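Local structure of hypothetical protein TT1465 (Thermus thermophilus, 1WEK) at residues 32-43 with 127-138. The protein is of unknown function but belongs to the SLOG clan of Rossmann-like proteins, with a parallel beta-sheet flanked by helices. Residues are numbered along the deposited sequence; the frame is centred on the assembly and turned at random.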
ATOM      1  N   LEU A  32      -5.460  -9.465  18.120  1.00 26.51           N
ATOM      2  CA  LEU A  32      -4.889 -10.618  18.809  1.00 24.11           C
ATOM      3  C   LEU A  32      -3.541 -10.327  19.453  1.00 24.34           C
ATOM      4  O   LEU A  32      -3.220 -10.908  20.481  1.00 25.32           O
ATOM      5  CB  LEU A  32      -4.767 -11.818  17.851  1.00 24.73           C
ATOM      6  CG  LEU A  32      -6.053 -12.226  17.110  1.00 22.81           C
ATOM      7  CD1 LEU A  32      -5.905 -13.618  16.521  1.00 21.43           C
ATOM      8  CD2 LEU A  32      -7.236 -12.198  18.070  1.00 24.96           C
ATOM      9  N   SER A  33      -2.750  -9.439  18.855  1.00 26.59           N
ATOM     10  CA  SER A  33      -1.437  -9.087  19.410  1.00 30.36           C
ATOM     11  C   SER A  33      -1.523  -8.434  20.784  1.00 29.82           C
ATOM     12  O   SER A  33      -0.618  -8.581  21.601  1.00 31.47           O
ATOM     13  CB  SER A  33      -0.686  -8.128  18.485  1.00 31.03           C
ATOM     14  OG  SER A  33      -0.115  -8.824  17.401  1.00 38.21           O
ATOM     15  N   GLU A  34      -2.606  -7.703  21.031  1.00 32.05           N
ATOM     16  CA  GLU A  34      -2.788  -7.020  22.306  1.00 33.44           C
ATOM     17  C   GLU A  34      -3.192  -7.931  23.453  1.00 31.62           C
ATOM     18  O   GLU A  34      -2.927  -7.615  24.611  1.00 36.40           O
ATOM     19  CB  GLU A  34      -3.826  -5.911  22.170  1.00 37.42           C
ATOM     20  CG  GLU A  34      -3.460  -4.827  21.185  1.00 43.30           C
ATOM     21  CD  GLU A  34      -4.576  -3.817  21.018  1.00 47.91           C
ATOM     22  OE1 GLU A  34      -4.453  -2.930  20.143  1.00 52.91           O
ATOM     23  OE2 GLU A  34      -5.576  -3.913  21.762  1.00 47.98           O
ATOM     24  N   LEU A  35      -3.840  -9.051  23.153  1.00 29.70           N
ATOM     25  CA  LEU A  35      -4.250  -9.958  24.222  1.00 28.80           C
ATOM     26  C   LEU A  35      -3.036 -10.311  25.074  1.00 28.95           C
ATOM     27  O   LEU A  35      -1.916 -10.393  24.568  1.00 30.86           O
ATOM     28  CB  LEU A  35      -4.895 -11.213  23.637  1.00 25.04           C
ATOM     29  CG  LEU A  35      -6.114 -10.871  22.773  1.00 25.19           C
ATOM     30  CD1 LEU A  35      -6.818 -12.146  22.328  1.00 23.81           C
ATOM     31  CD2 LEU A  35      -7.067  -9.987  23.563  1.00 21.84           C
ATOM     32  N   GLN A  36      -3.260 -10.521  26.366  1.00 30.80           N
ATOM     33  CA  GLN A  36      -2.171 -10.823  27.281  1.00 30.45           C
ATOM     34  C   GLN A  36      -2.238 -12.168  27.975  1.00 28.81           C
ATOM     35  O   GLN A  36      -1.741 -12.335  29.089  1.00 30.77           O
ATOM     36  CB  GLN A  36      -2.055  -9.696  28.304  1.00 33.49           C
ATOM     37  CG  GLN A  36      -1.632  -8.390  27.644  1.00 41.11           C
ATOM     38  CD  GLN A  36      -1.507  -7.240  28.617  1.00 44.46           C
ATOM     39  OE1 GLN A  36      -0.741  -7.300  29.587  1.00 46.03           O
ATOM     40  NE2 GLN A  36      -2.258  -6.174  28.362  1.00 44.85           N
ATOM     41  N   VAL A  37      -2.851 -13.132  27.306  1.00 26.06           N
ATOM     42  CA  VAL A  37      -2.941 -14.476  27.833  1.00 19.94           C
ATOM     43  C   VAL A  37      -2.602 -15.409  26.684  1.00 25.03           C
ATOM     44  O   VAL A  37      -2.801 -15.070  25.511  1.00 25.02           O
ATOM     45  CB  VAL A  37      -4.356 -14.791  28.338  1.00 21.84           C
ATOM     46  CG1 VAL A  37      -4.674 -13.914  29.547  1.00 19.35           C
ATOM     47  CG2 VAL A  37      -5.373 -14.547  27.227  1.00 14.26           C
ATOM     48  N   PRO A  38      -2.045 -16.586  26.998  1.00 24.19           N
ATOM     49  CA  PRO A  38      -1.695 -17.550  25.958  1.00 26.10           C
ATOM     50  C   PRO A  38      -3.025 -17.925  25.304  1.00 25.49           C
ATOM     51  O   PRO A  38      -4.031 -18.108  26.004  1.00 25.67           O
ATOM     52  CB  PRO A  38      -1.087 -18.697  26.753  1.00 26.10           C
ATOM     53  CG  PRO A  38      -0.529 -18.012  27.948  1.00 23.35           C
ATOM     54  CD  PRO A  38      -1.626 -17.074  28.319  1.00 26.07           C
ATOM     55  N   LEU A  39      -3.041 -18.009  23.979  1.00 18.84           N
ATOM     56  CA  LEU A  39      -4.269 -18.323  23.274  1.00 19.62           C
ATOM     57  C   LEU A  39      -4.289 -19.737  22.707  1.00 22.13           C
ATOM     58  O   LEU A  39      -3.334 -20.184  22.061  1.00 18.97           O
ATOM     59  CB  LEU A  39      -4.493 -17.310  22.149  1.00 24.36           C
ATOM     60  CG  LEU A  39      -4.591 -15.845  22.588  1.00 20.44           C
ATOM     61  CD1 LEU A  39      -4.595 -14.948  21.378  1.00 25.64           C
ATOM     62  CD2 LEU A  39      -5.846 -15.641  23.402  1.00 22.74           C
ATOM     63  N   VAL A  40      -5.398 -20.420  22.971  1.00 20.10           N
ATOM     64  CA  VAL A  40      -5.629 -21.778  22.528  1.00 19.58           C
ATOM     65  C   VAL A  40      -6.761 -21.809  21.500  1.00 20.80           C
ATOM     66  O   VAL A  40      -7.875 -21.344  21.771  1.00 20.13           O
ATOM     67  CB  VAL A  40      -6.017 -22.666  23.723  1.00 21.41           C
ATOM     68  CG1 VAL A  40      -6.426 -24.046  23.235  1.00 15.33           C
ATOM     69  CG2 VAL A  40      -4.841 -22.765  24.697  1.00 16.29           C
ATOM     70  N   SER A  41      -6.472 -22.340  20.318  1.00 18.11           N
ATOM     71  CA  SER A  41      -7.480 -22.434  19.268  1.00 16.03           C
ATOM     72  C   SER A  41      -8.284 -23.692  19.509  1.00 17.66           C
ATOM     73  O   SER A  41      -7.719 -24.759  19.745  1.00 20.12           O
ATOM     74  CB  SER A  41      -6.815 -22.469  17.903  1.00 17.12           C
ATOM     75  OG  SER A  41      -6.379 -21.166  17.574  1.00 19.34           O
ATOM     76  N   VAL A  42      -9.604 -23.557  19.473  1.00 17.15           N
ATOM     77  CA  VAL A  42     -10.503 -24.670  19.741  1.00 16.65           C
ATOM     78  C   VAL A  42     -11.542 -24.825  18.634  1.00 15.85           C
ATOM     79  O   VAL A  42     -12.121 -23.854  18.161  1.00 17.70           O
ATOM     80  CB  VAL A  42     -11.196 -24.451  21.099  1.00 16.44           C
ATOM     81  CG1 VAL A  42     -11.996 -25.680  21.501  1.00 16.76           C
ATOM     82  CG2 VAL A  42     -10.146 -24.137  22.149  1.00 11.38           C
ATOM     83  N   PHE A  43     -11.770 -26.061  18.214  1.00 17.86           N
ATOM     84  CA  PHE A  43     -12.705 -26.326  17.138  1.00 13.10           C
ATOM     85  C   PHE A  43     -13.719 -27.419  17.447  1.00  9.90           C
ATOM     86  O   PHE A  43     -13.432 -28.373  18.168  1.00 10.38           O
ATOM     87  CB  PHE A  43     -11.925 -26.710  15.878  1.00 16.80           C
ATOM     88  CG  PHE A  43     -10.782 -25.801  15.585  1.00 16.99           C
ATOM     89  CD1 PHE A  43      -9.546 -26.008  16.192  1.00 19.16           C
ATOM     90  CD2 PHE A  43     -10.945 -24.713  14.732  1.00 17.77           C
ATOM     91  CE1 PHE A  43      -8.488 -25.150  15.960  1.00 18.01           C
ATOM     92  CE2 PHE A  43      -9.892 -23.837  14.487  1.00 20.18           C
ATOM     93  CZ  PHE A  43      -8.657 -24.056  15.104  1.00 25.30           C
ATOM     94  N   LEU A 127      -5.202 -16.295  11.444  1.00 15.38           N
ATOM     95  CA  LEU A 127      -5.338 -15.785  12.800  1.00 16.63           C
ATOM     96  C   LEU A 127      -5.464 -16.913  13.809  1.00 17.29           C
ATOM     97  O   LEU A 127      -5.134 -16.747  14.973  1.00 17.02           O
ATOM     98  CB  LEU A 127      -6.552 -14.852  12.896  1.00 14.55           C
ATOM     99  CG  LEU A 127      -6.410 -13.621  12.002  1.00 16.24           C
ATOM    100  CD1 LEU A 127      -7.689 -12.792  12.034  1.00 16.86           C
ATOM    101  CD2 LEU A 127      -5.209 -12.800  12.476  1.00 12.98           C
ATOM    102  N   PHE A 128      -5.946 -18.063  13.356  1.00 17.57           N
ATOM    103  CA  PHE A 128      -6.105 -19.215  14.231  1.00 17.77           C
ATOM    104  C   PHE A 128      -4.767 -19.830  14.665  1.00 16.57           C
ATOM    105  O   PHE A 128      -4.676 -20.444  15.730  1.00 15.72           O
ATOM    106  CB  PHE A 128      -6.958 -20.280  13.533  1.00 17.80           C
ATOM    107  CG  PHE A 128      -8.383 -20.322  14.000  1.00 18.69           C
ATOM    108  CD1 PHE A 128      -9.434 -20.297  13.082  1.00 20.53           C
ATOM    109  CD2 PHE A 128      -8.678 -20.416  15.357  1.00 16.82           C
ATOM    110  CE1 PHE A 128     -10.763 -20.370  13.507  1.00 18.38           C
ATOM    111  CE2 PHE A 128     -10.006 -20.489  15.798  1.00 20.74           C
ATOM    112  CZ  PHE A 128     -11.050 -20.468  14.866  1.00 20.49           C
ATOM    113  N   VAL A 129      -3.729 -19.673  13.851  1.00 17.43           N
ATOM    114  CA  VAL A 129      -2.429 -20.255  14.197  1.00 20.11           C
ATOM    115  C   VAL A 129      -1.373 -19.236  14.621  1.00 19.93           C
ATOM    116  O   VAL A 129      -0.579 -19.495  15.529  1.00 17.49           O
ATOM    117  CB  VAL A 129      -1.844 -21.087  13.021  1.00 20.04           C
ATOM    118  CG1 VAL A 129      -2.856 -22.114  12.548  1.00 17.64           C
ATOM    119  CG2 VAL A 129      -1.476 -20.181  11.883  1.00 22.81           C
ATOM    120  N   ARG A 130      -1.374 -18.076  13.971  1.00 19.62           N
ATOM    121  CA  ARG A 130      -0.388 -17.045  14.255  1.00 23.51           C
ATOM    122  C   ARG A 130      -0.107 -16.846  15.735  1.00 24.27           C
ATOM    123  O   ARG A 130       1.043 -16.679  16.129  1.00 26.40           O
ATOM    124  CB  ARG A 130      -0.824 -15.714  13.641  1.00 28.14           C
ATOM    125  CG  ARG A 130       0.333 -14.745  13.370  1.00 34.30           C
ATOM    126  CD  ARG A 130      -0.126 -13.644  12.411  1.00 38.70           C
ATOM    127  NE  ARG A 130       0.961 -13.053  11.625  1.00 38.97           N
ATOM    128  CZ  ARG A 130       1.572 -11.905  11.910  1.00 39.36           C
ATOM    129  NH1 ARG A 130       1.217 -11.194  12.976  1.00 35.08           N
ATOM    130  NH2 ARG A 130       2.532 -11.457  11.112  1.00 36.24           N
ATOM    131  N   TYR A 131      -1.146 -16.888  16.559  1.00 22.90           N
ATOM    132  CA  TYR A 131      -0.965 -16.660  17.985  1.00 25.98           C
ATOM    133  C   TYR A 131      -1.319 -17.835  18.891  1.00 24.54           C
ATOM    134  O   TYR A 131      -1.536 -17.640  20.079  1.00 27.52           O
ATOM    135  CB  TYR A 131      -1.799 -15.438  18.409  1.00 25.93           C
ATOM    136  CG  TYR A 131      -1.499 -14.187  17.612  1.00 28.95           C
ATOM    137  CD1 TYR A 131      -2.150 -13.927  16.402  1.00 30.15           C
ATOM    138  CD2 TYR A 131      -0.514 -13.293  18.033  1.00 30.85           C
ATOM    139  CE1 TYR A 131      -1.820 -12.814  15.628  1.00 30.09           C
ATOM    140  CE2 TYR A 131      -0.176 -12.179  17.266  1.00 34.07           C
ATOM    141  CZ  TYR A 131      -0.830 -11.949  16.066  1.00 35.14           C
ATOM    142  OH  TYR A 131      -0.462 -10.871  15.289  1.00 38.86           O
ATOM    143  N   ALA A 132      -1.372 -19.046  18.355  1.00 21.92           N
ATOM    144  CA  ALA A 132      -1.752 -20.194  19.179  1.00 20.78           C
ATOM    145  C   ALA A 132      -0.610 -20.934  19.873  1.00 19.28           C
ATOM    146  O   ALA A 132       0.499 -21.027  19.353  1.00 19.33           O
ATOM    147  CB  ALA A 132      -2.557 -21.183  18.346  1.00 15.95           C
ATOM    148  N   VAL A 133      -0.919 -21.473  21.051  1.00 17.21           N
ATOM    149  CA  VAL A 133       0.021 -22.250  21.839  1.00 16.15           C
ATOM    150  C   VAL A 133      -0.502 -23.679  21.863  1.00 16.13           C
ATOM    151  O   VAL A 133       0.065 -24.553  22.525  1.00 17.71           O
ATOM    152  CB  VAL A 133       0.126 -21.727  23.300  1.00 16.55           C
ATOM    153  CG1 VAL A 133       0.703 -20.320  23.321  1.00 10.61           C
ATOM    154  CG2 VAL A 133      -1.245 -21.729  23.951  1.00 18.60           C
ATOM    155  N   GLY A 134      -1.594 -23.911  21.137  1.00 16.76           N
ATOM    156  CA  GLY A 134      -2.197 -25.239  21.080  1.00 17.28           C
ATOM    157  C   GLY A 134      -3.487 -25.286  20.258  1.00 18.20           C
ATOM    158  O   GLY A 134      -4.068 -24.245  19.957  1.00 17.56           O
ATOM    159  N   PHE A 135      -3.928 -26.491  19.895  1.00 17.70           N
ATOM    160  CA  PHE A 135      -5.145 -26.695  19.109  1.00 18.96           C
ATOM    161  C   PHE A 135      -5.923 -27.892  19.647  1.00 20.21           C
ATOM    162  O   PHE A 135      -5.356 -28.970  19.846  1.00 20.70           O
ATOM    163  CB  PHE A 135      -4.820 -26.975  17.630  1.00 17.40           C
ATOM    164  CG  PHE A 135      -3.952 -25.945  16.998  1.00 20.46           C
ATOM    165  CD1 PHE A 135      -2.561 -26.018  17.124  1.00 25.42           C
ATOM    166  CD2 PHE A 135      -4.514 -24.868  16.328  1.00 20.22           C
ATOM    167  CE1 PHE A 135      -1.745 -25.024  16.592  1.00 27.09           C
ATOM    168  CE2 PHE A 135      -3.709 -23.862  15.790  1.00 23.99           C
ATOM    169  CZ  PHE A 135      -2.323 -23.938  15.922  1.00 26.54           C
ATOM    170  N   VAL A 136      -7.219 -27.696  19.872  1.00 17.70           N
ATOM    171  CA  VAL A 136      -8.087 -28.762  20.357  1.00 15.02           C
ATOM    172  C   VAL A 136      -9.229 -28.990  19.350  1.00 14.39           C
ATOM    173  O   VAL A 136      -9.995 -28.079  19.029  1.00 14.16           O
ATOM    174  CB  VAL A 136      -8.703 -28.418  21.732  1.00 14.39           C
ATOM    175  CG1 VAL A 136      -9.369 -29.663  22.329  1.00 12.49           C
ATOM    176  CG2 VAL A 136      -7.611 -27.888  22.689  1.00 18.23           C
ATOM    177  N   PHE A 137      -9.347 -30.211  18.858  1.00 13.95           N
ATOM    178  CA  PHE A 137     -10.416 -30.522  17.911  1.00 15.15           C
ATOM    179  C   PHE A 137     -11.498 -31.417  18.524  1.00 16.91           C
ATOM    180  O   PHE A 137     -11.245 -32.570  18.871  1.00 15.07           O
ATOM    181  CB  PHE A 137      -9.812 -31.149  16.652  1.00  7.44           C
ATOM    182  CG  PHE A 137      -8.881 -30.212  15.918  1.00  4.73           C
ATOM    183  CD1 PHE A 137      -7.554 -30.082  16.307  1.00  1.34           C
ATOM    184  CD2 PHE A 137      -9.364 -29.376  14.923  1.00  5.71           C
ATOM    185  CE1 PHE A 137      -6.717 -29.123  15.724  1.00  5.25           C
ATOM    186  CE2 PHE A 137      -8.532 -28.404  14.327  1.00 11.83           C
ATOM    187  CZ  PHE A 137      -7.204 -28.279  14.737  1.00  7.93           C
ATOM    188  N   LEU A 138     -12.703 -30.863  18.681  1.00 16.61           N
ATOM    189  CA  LEU A 138     -13.820 -31.628  19.236  1.00 17.61           C
ATOM    190  C   LEU A 138     -14.646 -32.175  18.071  1.00 15.86           C
ATOM    191  O   LEU A 138     -14.459 -31.752  16.929  1.00 14.75           O
ATOM    192  CB  LEU A 138     -14.684 -30.721  20.132  1.00 19.85           C
ATOM    193  CG  LEU A 138     -14.051 -30.290  21.460  1.00 20.02           C
ATOM    194  CD1 LEU A 138     -14.300 -28.802  21.729  1.00 20.34           C
ATOM    195  CD2 LEU A 138     -14.622 -31.140  22.578  1.00 21.17           C
TER
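Two neighbouring strands in the middle of a Rossmann-like parallel sheet, 39-43 and 134-137, pair so that their axes approach to 4.8 Å, with N-to-C directions 18° apart, and the helix ends preceding them also meet. The backbone ladder alternates: S41 N binds G134 O, V136 N binds S41 O, F43 N binds V136 O (2.8 Å), and L138 N closes on F43 O. On the face carrying S41, F135, F43 and F137, the rings of F43 and F137 form an aromatic cluster with F128. F43 and F137 lie side by side with planes 7° apart, slid so far that the rings barely overlap. From the opposite direction F128 presents its face to the edge of F43, centroids 4.6 Å apart; F43 CE2 stands over the ring centre. S41 OG, held beside its own backbone N (chi1 -76°), donates to a lone pair of F128 O at 2.6 Å, tying the end of helix 121-130 to the strand. Farther back, L32 CB rests on the Y131 face, 3.9 Å from its centroid, while R130 NH1 donates to Y131 OH and to E13 O of a second subunit. E147 of helix 142-156 packs against F43, F128 and F137; V84 of helix 79-90 touches V42 and L138 across the sheet, whose strands 71-74 and 165-168 flank the pair.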